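Long-range contacts in conjugal transfer protein TRWB (Escherichia coli, PDB 1E9R), which is a coupling protein of bacterial conjugation that probably moves DNA as a hexameric P-loop NTPase resembling ring helicases and F1-ATPase: residues Asn90-Leu94 with Phe244-Glu249; Asn106-Arg111 with Gln429-Gly435. All blocks are in the same frame, centred on the assembly; numbering follows the deposited sequence.

Interaction 1 (Asn90-Leu94 with Phe244-Glu249)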
loop_
_atom_site.group_PDB
_atom_site.type_symbol
_atom_site.label_atom_id
_atom_site.label_comp_id
_atom_site.label_asym_id
_atom_site.label_seq_id
_atom_site.Cartn_x
_atom_site.Cartn_y
_atom_site.Cartn_z
ATOM N N ASN B 90 7.213 -37.615 5.989
ATOM C CA ASN B 90 6.756 -38.975 6.244
ATOM C C ASN B 90 7.762 -40.053 5.871
ATOM O O ASN B 90 7.388 -41.215 5.698
ATOM C CB ASN B 90 5.455 -39.239 5.495
ATOM C CG ASN B 90 4.358 -38.313 5.917
ATOM O OD1 ASN B 90 4.050 -38.206 7.103
ATOM N ND2 ASN B 90 3.750 -37.632 4.954
ATOM N N GLY B 91 9.029 -39.674 5.737
ATOM C CA GLY B 91 10.057 -40.642 5.389
ATOM C C GLY B 91 9.804 -41.477 4.140
ATOM O O GLY B 91 10.315 -42.601 4.029
ATOM N N ASP B 92 9.029 -40.940 3.197
ATOM C CA ASP B 92 8.725 -41.651 1.955
ATOM C C ASP B 92 9.976 -42.038 1.158
ATOM O O ASP B 92 10.139 -43.187 0.759
ATOM C CB ASP B 92 7.809 -40.811 1.068
ATOM C CG ASP B 92 7.727 -41.349 -0.353
ATOM O OD1 ASP B 92 7.297 -42.515 -0.531
ATOM O OD2 ASP B 92 8.097 -40.611 -1.298
ATOM N N MET B 93 10.858 -41.079 0.918
ATOM C CA MET B 93 12.075 -41.360 0.169
ATOM C C MET B 93 13.037 -42.220 0.964
ATOM O O MET B 93 13.786 -43.010 0.398
ATOM C CB MET B 93 12.758 -40.053 -0.235
ATOM C CG MET B 93 12.010 -39.302 -1.316
ATOM S SD MET B 93 13.150 -38.796 -2.608
ATOM C CE MET B 93 12.767 -36.985 -2.715
ATOM N N LEU B 94 13.018 -42.051 2.281
ATOM C CA LEU B 94 13.876 -42.820 3.172
ATOM C C LEU B 94 13.493 -44.291 3.058
ATOM O O LEU B 94 14.357 -45.176 3.007
ATOM C CB LEU B 94 13.686 -42.358 4.624
ATOM C CG LEU B 94 14.207 -43.289 5.729
ATOM C CD1 LEU B 94 15.728 -43.382 5.663
ATOM C CD2 LEU B 94 13.763 -42.781 7.084
ATOM N N PHE B 244 18.429 -37.908 5.367
ATOM C CA PHE B 244 16.985 -37.799 5.214
ATOM C C PHE B 244 16.403 -37.086 6.412
ATOM O O PHE B 244 16.489 -37.592 7.535
ATOM C CB PHE B 244 16.318 -39.163 5.132
ATOM C CG PHE B 244 16.717 -39.958 3.946
ATOM C CD1 PHE B 244 17.942 -40.617 3.915
ATOM C CD2 PHE B 244 15.861 -40.066 2.859
ATOM C CE1 PHE B 244 18.311 -41.381 2.811
ATOM C CE2 PHE B 244 16.217 -40.825 1.748
ATOM C CZ PHE B 244 17.447 -41.488 1.723
ATOM N N ILE B 245 15.827 -35.909 6.175
ATOM C CA ILE B 245 15.191 -35.129 7.234
ATOM C C ILE B 245 13.711 -35.464 7.132
ATOM O O ILE B 245 13.001 -34.954 6.269
ATOM C CB ILE B 245 15.408 -33.619 7.033
ATOM C CG1 ILE B 245 16.898 -33.298 7.184
ATOM C CG2 ILE B 245 14.574 -32.829 8.040
ATOM C CD1 ILE B 245 17.251 -31.868 6.887
ATOM N N THR B 246 13.261 -36.336 8.020
ATOM C CA THR B 246 11.882 -36.792 8.009
ATOM C C THR B 246 11.086 -36.277 9.194
ATOM O O THR B 246 11.645 -35.703 10.133
ATOM C CB THR B 246 11.830 -38.327 8.050
ATOM O OG1 THR B 246 12.360 -38.775 9.308
ATOM C CG2 THR B 246 12.661 -38.932 6.913
ATOM N N TRP B 247 9.775 -36.497 9.137
ATOM C CA TRP B 247 8.864 -36.105 10.204
ATOM C C TRP B 247 7.472 -36.582 9.822
ATOM O O TRP B 247 7.146 -36.652 8.639
ATOM C CB TRP B 247 8.880 -34.582 10.400
ATOM C CG TRP B 247 8.225 -33.803 9.297
ATOM C CD1 TRP B 247 6.913 -33.427 9.225
ATOM C CD2 TRP B 247 8.840 -33.335 8.089
ATOM N NE1 TRP B 247 6.674 -32.759 8.051
ATOM C CE2 TRP B 247 7.841 -32.689 7.335
ATOM C CE3 TRP B 247 10.139 -33.404 7.571
ATOM C CZ2 TRP B 247 8.098 -32.115 6.091
ATOM C CZ3 TRP B 247 10.392 -32.832 6.334
ATOM C CH2 TRP B 247 9.375 -32.196 5.609
ATOM N N ARG B 248 6.666 -36.952 10.811
ATOM C CA ARG B 248 5.307 -37.392 10.521
ATOM C C ARG B 248 4.524 -36.102 10.362
ATOM O O ARG B 248 4.628 -35.203 11.195
ATOM C CB ARG B 248 4.773 -38.276 11.655
ATOM C CG ARG B 248 4.998 -39.774 11.375
ATOM C CD ARG B 248 4.782 -40.664 12.588
ATOM N NE ARG B 248 3.758 -40.165 13.508
ATOM C CZ ARG B 248 2.451 -40.090 13.244
ATOM N NH1 ARG B 248 1.970 -40.487 12.065
ATOM N NH2 ARG B 248 1.619 -39.619 14.174
ATOM N N GLU B 249 3.754 -36.000 9.285
ATOM C CA GLU B 249 3.040 -34.764 9.012
ATOM C C GLU B 249 2.080 -34.177 10.032
ATOM O O GLU B 249 1.808 -32.975 9.977
ATOM C CB GLU B 249 2.356 -34.839 7.649
ATOM C CG GLU B 249 1.384 -35.973 7.453
ATOM C CD GLU B 249 0.835 -35.981 6.031
ATOM O OE1 GLU B 249 1.290 -35.138 5.214
ATOM O OE2 GLU B 249 -0.042 -36.825 5.730
#
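L94 and F244 form the apolar end of this contact, N90 and E249 the polar end. The L94 CD1 methyl lies over one face of the F244 ring, 4.1 Å from its centroid and displaced toward the rim, a CH-pi contact. With CG turned away from the backbone N (chi1 164°), L94 sends its two methyls different ways: CD1 takes the ring, while CD2 reaches T246 CG2 at 4.0 Å. The CD2-CE2 side of the ring is pressed against the start of the helix, CE2 standing 3.4 Å from L94 CA, and M93 adds its CB at the same corner. At the middle the two backbones come close at G91, whose CA rests 3.5 Å from T246 CG2. T246 directs this methyl at the glycine while its OG1 is bonded to N106.

N90 grips 244-249 twice. Its backbone N donates to W247 O (2.8 Å), and its side-chain OD1 accepts from E249 N (3.1 Å, 162° at the hydrogen). The CG of N90 sits beside its own N, opposite the carbonyl carbon (chi1 -60°), which brings the amide back to the strand end although CB points away from it. The E249 carboxylate stands almost perpendicular to that amide, and E249 also packs on K303 of a second subunit.

The contact thus joins the turn leading from strand 83-89 into helix 92-97 to the end of strand 243-247, which runs parallel between strands 83-89 and 103-105; helix 252-269 packs on I245 and W247.

Interaction 2 (Asn106-Arg111 with Gln429-Gly435)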
loop_
_atom_site.group_PDB
_atom_site.type_symbol
_atom_site.label_atom_id
_atom_site.label_comp_id
_atom_site.label_asym_id
_atom_site.label_seq_id
_atom_site.Cartn_x
_atom_site.Cartn_y
_atom_site.Cartn_z
ATOM N N ASN B 106 15.332 -36.856 12.755
ATOM C CA ASN B 106 13.922 -36.813 13.092
ATOM C C ASN B 106 13.915 -37.078 14.586
ATOM O O ASN B 106 14.183 -38.201 15.009
ATOM C CB ASN B 106 13.180 -37.935 12.371
ATOM C CG ASN B 106 11.701 -37.951 12.686
ATOM O OD1 ASN B 106 11.279 -37.538 13.765
ATOM N ND2 ASN B 106 10.901 -38.449 11.750
ATOM N N PRO B 107 13.614 -36.052 15.407
ATOM C CA PRO B 107 13.593 -36.203 16.869
ATOM C C PRO B 107 12.774 -37.362 17.448
ATOM O O PRO B 107 13.054 -37.819 18.559
ATOM C CB PRO B 107 13.107 -34.830 17.355
ATOM C CG PRO B 107 12.301 -34.318 16.219
ATOM C CD PRO B 107 13.121 -34.716 15.019
ATOM N N TYR B 108 11.793 -37.851 16.692
ATOM C CA TYR B 108 10.932 -38.931 17.163
ATOM C C TYR B 108 11.140 -40.293 16.488
ATOM O O TYR B 108 10.313 -41.198 16.612
ATOM C CB TYR B 108 9.468 -38.496 17.042
ATOM C CG TYR B 108 9.162 -37.195 17.775
ATOM C CD1 TYR B 108 9.469 -35.949 17.209
ATOM C CD2 TYR B 108 8.573 -37.207 19.038
ATOM C CE1 TYR B 108 9.190 -34.748 17.887
ATOM C CE2 TYR B 108 8.294 -36.017 19.723
ATOM C CZ TYR B 108 8.604 -34.798 19.144
ATOM O OH TYR B 108 8.330 -33.641 19.837
ATOM N N ASP B 109 12.254 -40.441 15.786
ATOM C CA ASP B 109 12.552 -41.696 15.124
ATOM C C ASP B 109 13.719 -42.334 15.871
ATOM O O ASP B 109 14.715 -41.677 16.185
ATOM C CB ASP B 109 12.902 -41.456 13.650
ATOM C CG ASP B 109 12.948 -42.735 12.847
ATOM O OD1 ASP B 109 13.852 -43.554 13.091
ATOM O OD2 ASP B 109 12.081 -42.929 11.973
ATOM N N GLN B 110 13.560 -43.616 16.166
ATOM C CA GLN B 110 14.541 -44.418 16.881
ATOM C C GLN B 110 15.924 -44.340 16.239
ATOM O O GLN B 110 16.954 -44.346 16.926
ATOM C CB GLN B 110 14.056 -45.874 16.881
ATOM C CG GLN B 110 14.889 -46.857 17.677
ATOM C CD GLN B 110 14.818 -46.591 19.167
ATOM O OE1 GLN B 110 15.591 -45.795 19.710
ATOM N NE2 GLN B 110 13.876 -47.249 19.836
ATOM N N ARG B 111 15.928 -44.262 14.911
ATOM C CA ARG B 111 17.154 -44.235 14.119
ATOM C C ARG B 111 17.860 -42.885 13.989
ATOM O O ARG B 111 18.980 -42.819 13.496
ATOM C CB ARG B 111 16.850 -44.784 12.718
ATOM C CG ARG B 111 16.254 -46.188 12.699
ATOM C CD ARG B 111 15.613 -46.482 11.350
ATOM N NE ARG B 111 14.430 -45.650 11.134
ATOM C CZ ARG B 111 13.651 -45.712 10.059
ATOM N NH1 ARG B 111 13.932 -46.569 9.089
ATOM N NH2 ARG B 111 12.579 -44.940 9.969
ATOM N N GLN B 429 13.069 -50.233 3.496
ATOM C CA GLN B 429 13.245 -49.823 4.885
ATOM C C GLN B 429 11.944 -49.192 5.383
ATOM O O GLN B 429 11.137 -48.713 4.587
ATOM C CB GLN B 429 14.386 -48.807 4.961
ATOM C CG GLN B 429 15.089 -48.731 6.291
ATOM C CD GLN B 429 16.233 -47.738 6.278
ATOM O OE1 GLN B 429 16.945 -47.578 7.274
ATOM N NE2 GLN B 429 16.416 -47.058 5.148
ATOM N N PRO B 430 11.700 -49.216 6.703
ATOM C CA PRO B 430 10.461 -48.604 7.198
ATOM C C PRO B 430 10.569 -47.066 7.212
ATOM O O PRO B 430 11.603 -46.502 7.583
ATOM C CB PRO B 430 10.316 -49.208 8.599
ATOM C CG PRO B 430 11.728 -49.407 9.019
ATOM C CD PRO B 430 12.370 -49.976 7.771
ATOM N N ALA B 431 9.505 -46.394 6.788
ATOM C CA ALA B 431 9.491 -44.936 6.743
ATOM C C ALA B 431 9.709 -44.302 8.118
ATOM O O ALA B 431 10.440 -43.319 8.249
ATOM C CB ALA B 431 8.176 -44.458 6.156
ATOM N N PHE B 432 9.074 -44.865 9.140
ATOM C CA PHE B 432 9.194 -44.338 10.494
ATOM C C PHE B 432 9.335 -45.457 11.527
ATOM O O PHE B 432 8.636 -46.464 11.467
ATOM C CB PHE B 432 7.959 -43.488 10.815
ATOM C CG PHE B 432 7.960 -42.883 12.206
ATOM C CD1 PHE B 432 8.906 -41.919 12.567
ATOM C CD2 PHE B 432 6.993 -43.259 13.147
ATOM C CE1 PHE B 432 8.890 -41.337 13.845
ATOM C CE2 PHE B 432 6.966 -42.685 14.428
ATOM C CZ PHE B 432 7.916 -41.721 14.776
ATOM N N VAL B 433 10.243 -45.264 12.476
ATOM C CA VAL B 433 10.477 -46.232 13.540
ATOM C C VAL B 433 10.392 -45.523 14.888
ATOM O O VAL B 433 11.360 -44.913 15.335
ATOM C CB VAL B 433 11.863 -46.879 13.396
ATOM C CG1 VAL B 433 12.191 -47.714 14.616
ATOM C CG2 VAL B 433 11.894 -47.728 12.151
ATOM N N GLU B 434 9.222 -45.605 15.516
ATOM C CA GLU B 434 8.951 -44.985 16.817
ATOM C C GLU B 434 10.118 -45.069 17.799
ATOM O O GLU B 434 10.692 -46.139 18.006
ATOM C CB GLU B 434 7.721 -45.639 17.448
ATOM C CG GLU B 434 7.239 -44.976 18.724
ATOM C CD GLU B 434 6.735 -43.563 18.486
ATOM O OE1 GLU B 434 7.569 -42.664 18.217
ATOM O OE2 GLU B 434 5.500 -43.357 18.557
ATOM N N GLY B 435 10.452 -43.940 18.423
ATOM C CA GLY B 435 11.555 -43.910 19.373
ATOM C C GLY B 435 11.240 -43.223 20.693
ATOM O O GLY B 435 10.062 -42.888 20.941
#
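Two nitrogens of R111 converge on the carbonyl oxygen of P430, NH1 at 2.8 Å and NH2 at 3.0 Å from P430 O. The NH1 bond lies in the carbonyl plane, whereas NH2 comes from above it and also makes a weak bond to A431 O. Along its NE/NH2 edge the guanidinium meets D109 side-on: NE donates to OD1, and NH2 forms a salt bridge with OD2. The V433 CG2 methyl lies over the centre of one guanidinium face, 3.4 Å from R111 CZ.

D109 is itself shared. Its OD1 also accepts from R111 N in an Asx turn, and its OD2 takes V433 N at 3.0 Å from above the carboxylate plane. CG opposite the backbone N (chi1 -168°) carries the carboxylate to this amide. A single beta bridge between D109 and E434 includes the short, straight bond from Q110 N to V433 O (2.7 Å). Beside it, F432 CZ comes within 3.1 Å of Y108 O.

A leucine in place of R111 would probably leave P430 O without either strong donor and the D109 carboxylate without its countercharge. The ion pair, internal to the loop, thus sets guanidinium and carboxylate in place, while bonds to P430 O, V433 N and V433 O fasten the tail.

How the interactions relate
Interactions 1 and 2 are neighbours, their centres 9 Å apart, and their segments alternate along the chain. They meet directly: N106 ND2 lies 2.9 Å from T246 OG1, a probable hydrogen bond between the loop after strand 103-105 and strand 243-247. The tail adds two packing contacts, A431 CB at 3.4 Å from N90 O and F432 CD2 at 3.5 Å from R248 CD. L94, part of interaction 1, also packs its side chain on R111 and Q429 of interaction 2. The chain's closing residues are thereby laid against helix 92-97 and the loop that follows edge strand 103-105. In interaction 1 the M93 side chain lies near the putative P-loop (G60, G65, K66, S67) without touching it.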